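Local coordinates for plasmin and fibronectin-binding protein A (Streptococcus pneumoniae, PDB 4MR0), which acts as a surface adhesin and invasin that binds human fibronectin, plasmin, plasminogen and serum albumin, at residues D463-K468 / N491-E496; N258-D263 / N282-G287. All blocks are in the same frame, centred on the assembly; numbering follows the deposited sequence.

Contact 1: D463-K468 / N491-E496; sequences DITVTK and NLVVSE
Asp463 to Thr467 and Asn491 to Ser495 pair as parallel strands in exact register, their axes 4.7 Å apart and 2° from parallel. Ile464 and Val466 each use both N-H and C=O toward the 491-496 segment, and Lys468 N adds a fifth bond, to Ser495 O. The straightest is Val466 N to Val493 O, 2.7 Å with 172° at the hydrogen.

Aliphatic side chains meet on the buried face, where Ile464 and Val466 lie beside Leu492 and Val494, as expected of successive coils of a right-handed parallel beta-helix. The Leu492 side chain crosses that of Ile464 obliquely; its CG is anti to the backbone N (chi1 170°), and chi2 then carries CD1 to 3.8 Å from Ile464 CB. On the other face, Thr465 and Val493 run side by side, and Thr467 CG2 meets Val493 CG1 at 4.1 Å. A water joins this face to the backbone: it donates to Asn491 O at 2.7 Å and is hydrogen-bonded to Thr465 OG1. At the far end the extended chains of Lys468 and Glu496 run alongside each other. Lys468 CE is 3.6 Å from Glu496 OE1, but NZ stays 4.5 Å from that oxygen, too far for a salt bridge.

The pair links the fourth and fifth PbH1 repeats. Strand 431-440 flanks the 463-468 segment by backbone hydrogen bonds, Ser495 OG bonds to Leu518 N of strand 515-523, and Leu492 and Val494 pack inward on strands 483-486 and 506-509.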
loop_
_atom_site.group_PDB
_atom_site.type_symbol
_atom_site.label_atom_id
_atom_site.label_comp_id
_atom_site.label_asym_id
_atom_site.label_seq_id
_atom_site.Cartn_x
_atom_site.Cartn_y
_atom_site.Cartn_z
ATOM N N ASP A 463 15.430 2.678 14.034
ATOM C CA ASP A 463 14.425 1.959 14.810
ATOM C C ASP A 463 13.655 1.032 13.881
ATOM O O ASP A 463 12.456 1.187 13.670
ATOM C CB ASP A 463 13.488 2.952 15.498
ATOM C CG ASP A 463 14.214 3.818 16.512
ATOM O OD1 ASP A 463 14.665 3.277 17.545
ATOM O OD2 ASP A 463 14.344 5.037 16.273
ATOM N N ILE A 464 14.380 0.066 13.329
ATOM C CA ILE A 464 13.829 -0.903 12.397
ATOM C C ILE A 464 13.852 -2.267 13.077
ATOM O O ILE A 464 14.893 -2.686 13.582
ATOM C CB ILE A 464 14.695 -0.993 11.118
ATOM C CG1 ILE A 464 14.838 0.392 10.472
ATOM C CG2 ILE A 464 14.087 -1.998 10.156
ATOM C CD1 ILE A 464 13.513 1.062 10.118
ATOM N N THR A 465 12.716 -2.957 13.074
ATOM C CA THR A 465 12.618 -4.276 13.696
ATOM C C THR A 465 12.015 -5.295 12.738
ATOM O O THR A 465 10.913 -5.097 12.217
ATOM C CB THR A 465 11.739 -4.234 14.973
ATOM O OG1 THR A 465 12.348 -3.381 15.948
ATOM C CG2 THR A 465 11.570 -5.634 15.565
ATOM N N VAL A 466 12.746 -6.382 12.507
ATOM C CA VAL A 466 12.289 -7.458 11.635
ATOM C C VAL A 466 12.352 -8.722 12.489
ATOM O O VAL A 466 13.433 -9.298 12.690
ATOM C CB VAL A 466 13.202 -7.618 10.404
ATOM C CG1 VAL A 466 12.658 -8.715 9.504
ATOM C CG2 VAL A 466 13.292 -6.291 9.637
ATOM N N THR A 467 11.195 -9.156 12.981
ATOM C CA THR A 467 11.150 -10.315 13.868
ATOM C C THR A 467 10.091 -11.365 13.575
ATOM O O THR A 467 9.000 -11.056 13.103
ATOM C CB THR A 467 10.915 -9.867 15.321
ATOM O OG1 THR A 467 9.704 -9.095 15.376
ATOM C CG2 THR A 467 12.073 -9.026 15.825
ATOM N N LYS A 468 10.431 -12.610 13.901
ATOM C CA LYS A 468 9.533 -13.744 13.751
ATOM C C LYS A 468 8.806 -13.894 12.424
ATOM O O LYS A 468 7.698 -14.417 12.378
ATOM C CB LYS A 468 8.517 -13.741 14.899
ATOM C CG LYS A 468 9.160 -14.029 16.259
ATOM C CD LYS A 468 8.138 -14.170 17.379
ATOM C CE LYS A 468 8.829 -14.619 18.674
ATOM N NZ LYS A 468 7.897 -14.719 19.840
ATOM N N ASN A 491 19.503 1.395 16.043
ATOM C CA ASN A 491 18.464 0.514 16.555
ATOM C C ASN A 491 17.844 -0.435 15.539
ATOM O O ASN A 491 16.645 -0.376 15.263
ATOM C CB ASN A 491 17.375 1.345 17.239
ATOM C CG ASN A 491 17.868 1.998 18.519
ATOM O OD1 ASN A 491 18.396 1.320 19.405
ATOM N ND2 ASN A 491 17.702 3.311 18.625
ATOM N N LEU A 492 18.676 -1.304 14.977
ATOM C CA LEU A 492 18.214 -2.303 14.026
ATOM C C LEU A 492 18.142 -3.638 14.762
ATOM O O LEU A 492 19.108 -4.045 15.409
ATOM C CB LEU A 492 19.188 -2.437 12.850
ATOM C CG LEU A 492 18.932 -3.629 11.914
ATOM C CD1 LEU A 492 17.619 -3.441 11.182
ATOM C CD2 LEU A 492 20.081 -3.762 10.909
ATOM N N VAL A 493 16.997 -4.304 14.665
ATOM C CA VAL A 493 16.802 -5.610 15.297
ATOM C C VAL A 493 16.277 -6.601 14.262
ATOM O O VAL A 493 15.217 -6.387 13.666
ATOM C CB VAL A 493 15.781 -5.544 16.465
ATOM C CG1 VAL A 493 15.474 -6.960 16.975
ATOM C CG2 VAL A 493 16.334 -4.684 17.596
ATOM N N VAL A 494 17.029 -7.673 14.040
ATOM C CA VAL A 494 16.631 -8.714 13.094
ATOM C C VAL A 494 16.749 -10.004 13.892
ATOM O O VAL A 494 17.854 -10.528 14.072
ATOM C CB VAL A 494 17.582 -8.758 11.877
ATOM C CG1 VAL A 494 17.035 -9.713 10.822
ATOM C CG2 VAL A 494 17.746 -7.357 11.303
ATOM N N SER A 495 15.623 -10.517 14.379
ATOM C CA SER A 495 15.679 -11.712 15.213
ATOM C C SER A 495 14.548 -12.710 15.066
ATOM O O SER A 495 13.432 -12.365 14.692
ATOM C CB SER A 495 15.761 -11.296 16.682
ATOM O OG SER A 495 16.831 -10.401 16.898
ATOM N N GLU A 496 14.866 -13.961 15.380
ATOM C CA GLU A 496 13.918 -15.065 15.331
ATOM C C GLU A 496 13.136 -15.235 14.035
ATOM O O GLU A 496 11.998 -15.711 14.037
ATOM C CB GLU A 496 12.966 -14.964 16.524
ATOM C CG GLU A 496 13.705 -15.091 17.852
ATOM C CD GLU A 496 12.790 -15.007 19.055
ATOM O OE1 GLU A 496 12.315 -13.895 19.379
ATOM O OE2 GLU A 496 12.543 -16.061 19.674
HETATM O O HOH W 1 14.569 -1.645 16.411
#

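Contact 2: N258-D263 / N282-G287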
loop_
_atom_site.group_PDB
_atom_site.type_symbol
_atom_site.label_atom_id
_atom_site.label_comp_id
_atom_site.label_asym_id
_atom_site.label_seq_id
_atom_site.Cartn_x
_atom_site.Cartn_y
_atom_site.Cartn_z
ATOM N N ASN A 258 -15.747 -4.591 4.268
ATOM C CA ASN A 258 -16.429 -5.601 3.473
ATOM C C ASN A 258 -16.851 -5.078 2.108
ATOM O O ASN A 258 -18.013 -5.196 1.702
ATOM C CB ASN A 258 -17.640 -6.145 4.233
ATOM C CG ASN A 258 -18.212 -7.398 3.589
ATOM O OD1 ASN A 258 -17.483 -8.193 3.002
ATOM N ND2 ASN A 258 -19.520 -7.584 3.711
ATOM N N VAL A 259 -15.894 -4.500 1.396
ATOM C CA VAL A 259 -16.154 -3.979 0.065
ATOM C C VAL A 259 -15.244 -4.678 -0.938
ATOM O O VAL A 259 -14.077 -4.930 -0.654
ATOM C CB VAL A 259 -15.871 -2.464 -0.031
ATOM C CG1 VAL A 259 -16.178 -1.983 -1.448
ATOM C CG2 VAL A 259 -16.697 -1.698 0.999
ATOM N N THR A 260 -15.789 -4.998 -2.107
ATOM C CA THR A 260 -15.000 -5.632 -3.153
ATOM C C THR A 260 -14.691 -4.549 -4.187
ATOM O O THR A 260 -15.599 -4.031 -4.826
ATOM C CB THR A 260 -15.790 -6.782 -3.827
ATOM O OG1 THR A 260 -16.057 -7.800 -2.858
ATOM C CG2 THR A 260 -14.988 -7.389 -4.974
ATOM N N PHE A 261 -13.417 -4.200 -4.332
ATOM C CA PHE A 261 -12.991 -3.180 -5.291
ATOM C C PHE A 261 -12.465 -3.853 -6.548
ATOM O O PHE A 261 -11.528 -4.648 -6.481
ATOM C CB PHE A 261 -11.879 -2.317 -4.702
ATOM C CG PHE A 261 -12.264 -1.609 -3.443
ATOM C CD1 PHE A 261 -12.229 -2.269 -2.216
ATOM C CD2 PHE A 261 -12.626 -0.264 -3.479
ATOM C CE1 PHE A 261 -12.549 -1.599 -1.042
ATOM C CE2 PHE A 261 -12.951 0.418 -2.314
ATOM C CZ PHE A 261 -12.906 -0.252 -1.086
ATOM N N LYS A 262 -13.040 -3.516 -7.697
ATOM C CA LYS A 262 -12.622 -4.142 -8.942
ATOM C C LYS A 262 -12.098 -3.246 -10.051
ATOM O O LYS A 262 -12.613 -2.153 -10.297
ATOM C CB LYS A 262 -13.781 -4.939 -9.546
ATOM C CG LYS A 262 -14.348 -6.051 -8.693
ATOM C CD LYS A 262 -15.440 -6.775 -9.477
ATOM C CE LYS A 262 -16.060 -7.910 -8.673
ATOM N NZ LYS A 262 -17.075 -8.643 -9.485
ATOM N N ASP A 263 -11.079 -3.757 -10.728
ATOM C CA ASP A 263 -10.492 -3.133 -11.904
ATOM C C ASP A 263 -10.190 -1.645 -11.933
ATOM O O ASP A 263 -10.830 -0.875 -12.653
ATOM C CB ASP A 263 -11.368 -3.490 -13.107
ATOM C CG ASP A 263 -11.672 -4.973 -13.168
ATOM O OD1 ASP A 263 -10.708 -5.766 -13.134
ATOM O OD2 ASP A 263 -12.864 -5.348 -13.239
ATOM N N ASN A 282 -11.628 -6.065 6.117
ATOM C CA ASN A 282 -12.302 -7.188 5.460
ATOM C C ASN A 282 -12.764 -6.928 4.025
ATOM O O ASN A 282 -13.861 -7.330 3.625
ATOM C CB ASN A 282 -13.492 -7.605 6.337
ATOM C CG ASN A 282 -14.068 -8.954 5.945
ATOM O OD1 ASN A 282 -13.334 -9.880 5.602
ATOM N ND2 ASN A 282 -15.390 -9.074 6.008
ATOM N N SER A 283 -11.906 -6.283 3.244
ATOM C CA SER A 283 -12.226 -5.953 1.866
ATOM C C SER A 283 -11.337 -6.708 0.894
ATOM O O SER A 283 -10.351 -7.337 1.291
ATOM C CB SER A 283 -12.069 -4.447 1.639
ATOM O OG SER A 283 -13.000 -3.728 2.426
ATOM N N ARG A 284 -11.694 -6.623 -0.384
ATOM C CA ARG A 284 -10.969 -7.291 -1.451
ATOM C C ARG A 284 -10.647 -6.300 -2.562
ATOM O O ARG A 284 -11.529 -5.583 -3.045
ATOM C CB ARG A 284 -11.820 -8.435 -2.014
ATOM C CG ARG A 284 -12.120 -9.534 -0.995
ATOM C CD ARG A 284 -13.498 -10.140 -1.238
ATOM N NE ARG A 284 -14.572 -9.196 -0.925
ATOM C CZ ARG A 284 -14.896 -8.803 0.307
ATOM N NH1 ARG A 284 -14.234 -9.272 1.362
ATOM N NH2 ARG A 284 -15.885 -7.938 0.486
ATOM N N PHE A 285 -9.383 -6.263 -2.959
ATOM C CA PHE A 285 -8.929 -5.370 -4.015
ATOM C C PHE A 285 -8.515 -6.253 -5.177
ATOM O O PHE A 285 -7.415 -6.805 -5.203
ATOM C CB PHE A 285 -7.773 -4.509 -3.503
ATOM C CG PHE A 285 -8.173 -3.595 -2.381
ATOM C CD1 PHE A 285 -8.354 -4.093 -1.090
ATOM C CD2 PHE A 285 -8.465 -2.263 -2.631
ATOM C CE1 PHE A 285 -8.818 -3.269 -0.064
ATOM C CE2 PHE A 285 -8.929 -1.428 -1.615
ATOM C CZ PHE A 285 -9.112 -1.934 -0.331
ATOM N N LEU A 286 -9.423 -6.370 -6.139
ATOM C CA LEU A 286 -9.222 -7.232 -7.287
ATOM C C LEU A 286 -8.955 -6.575 -8.635
ATOM O O LEU A 286 -9.856 -5.995 -9.247
ATOM C CB LEU A 286 -10.437 -8.154 -7.422
ATOM C CG LEU A 286 -10.929 -8.821 -6.132
ATOM C CD1 LEU A 286 -12.169 -9.650 -6.434
ATOM C CD2 LEU A 286 -9.819 -9.695 -5.538
ATOM N N GLY A 287 -7.711 -6.680 -9.091
ATOM C CA GLY A 287 -7.344 -6.166 -10.397
ATOM C C GLY A 287 -7.029 -4.702 -10.608
ATOM O O GLY A 287 -7.719 -3.798 -10.122
HETATM O O HOH W 2 -18.601 -6.876 -0.233
HETATM O O HOH W 3 -8.582 -3.333 -7.598
#
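Arg284 reaches Thr260 and Asn258 through a bent chain: the bends at chi2 (147°) and chi3 (-69°) place CD and then NE, so that NE meets Thr260 OG1. The segments are parallel neighbours on successive coils of the beta-helix, with Thr260, Phe261 and Lys262 level with Arg284, Phe285 and Leu286.

Arg284 NE donates to Thr260 OG1 at 2.8 Å, nearly straight and in the guanidinium plane. NH2 bonds to Asn258 OD1 at 3.0 Å from above the amide's carbonyl plane, and NH1 turns back to Asn282 O of its own segment. Three oxygens from three residues thus fix the rotation of the group.

The opposite face is aromatic. Phe261 and Phe285 point the same way with planes 7° apart and centroids 4.5 Å apart, slid so that overlap is slight; Phe336 stacks on Phe285 and continues the row. Val259 CG1 lies over the rim of the other face of Phe261, while Ile270 of strand 270-273 touches both rings.

Asp263 OD1 is held by Ser339 and Ser342. Where the segments begin, Ser283 OG, itself bonded to Asp281 O, accepts a hydrogen bond from Val259 N at 3.2 Å.

In the fold
Both contacts join neighbouring parallel strands of the same beta-helix, yet they lie on opposite sides of the chain's centre, with their own centres 32 Å apart and no atoms touching. Each is partly buried: one face turns to the interior and the other carries more polar, partly exposed residues. The interior differs. Contact 1 fills it with branched aliphatic side chains, whereas contact 2 uses phenylalanine rings in a row. The polar faces differ too: at 463-468/491-496 a water and a lysine-glutamate pair short of a salt bridge serve, while at 258-263/282-287 an arginine bonds directly across the strands. Contact 2 is also nearer the chain's centre, 14 Å against 21 Å.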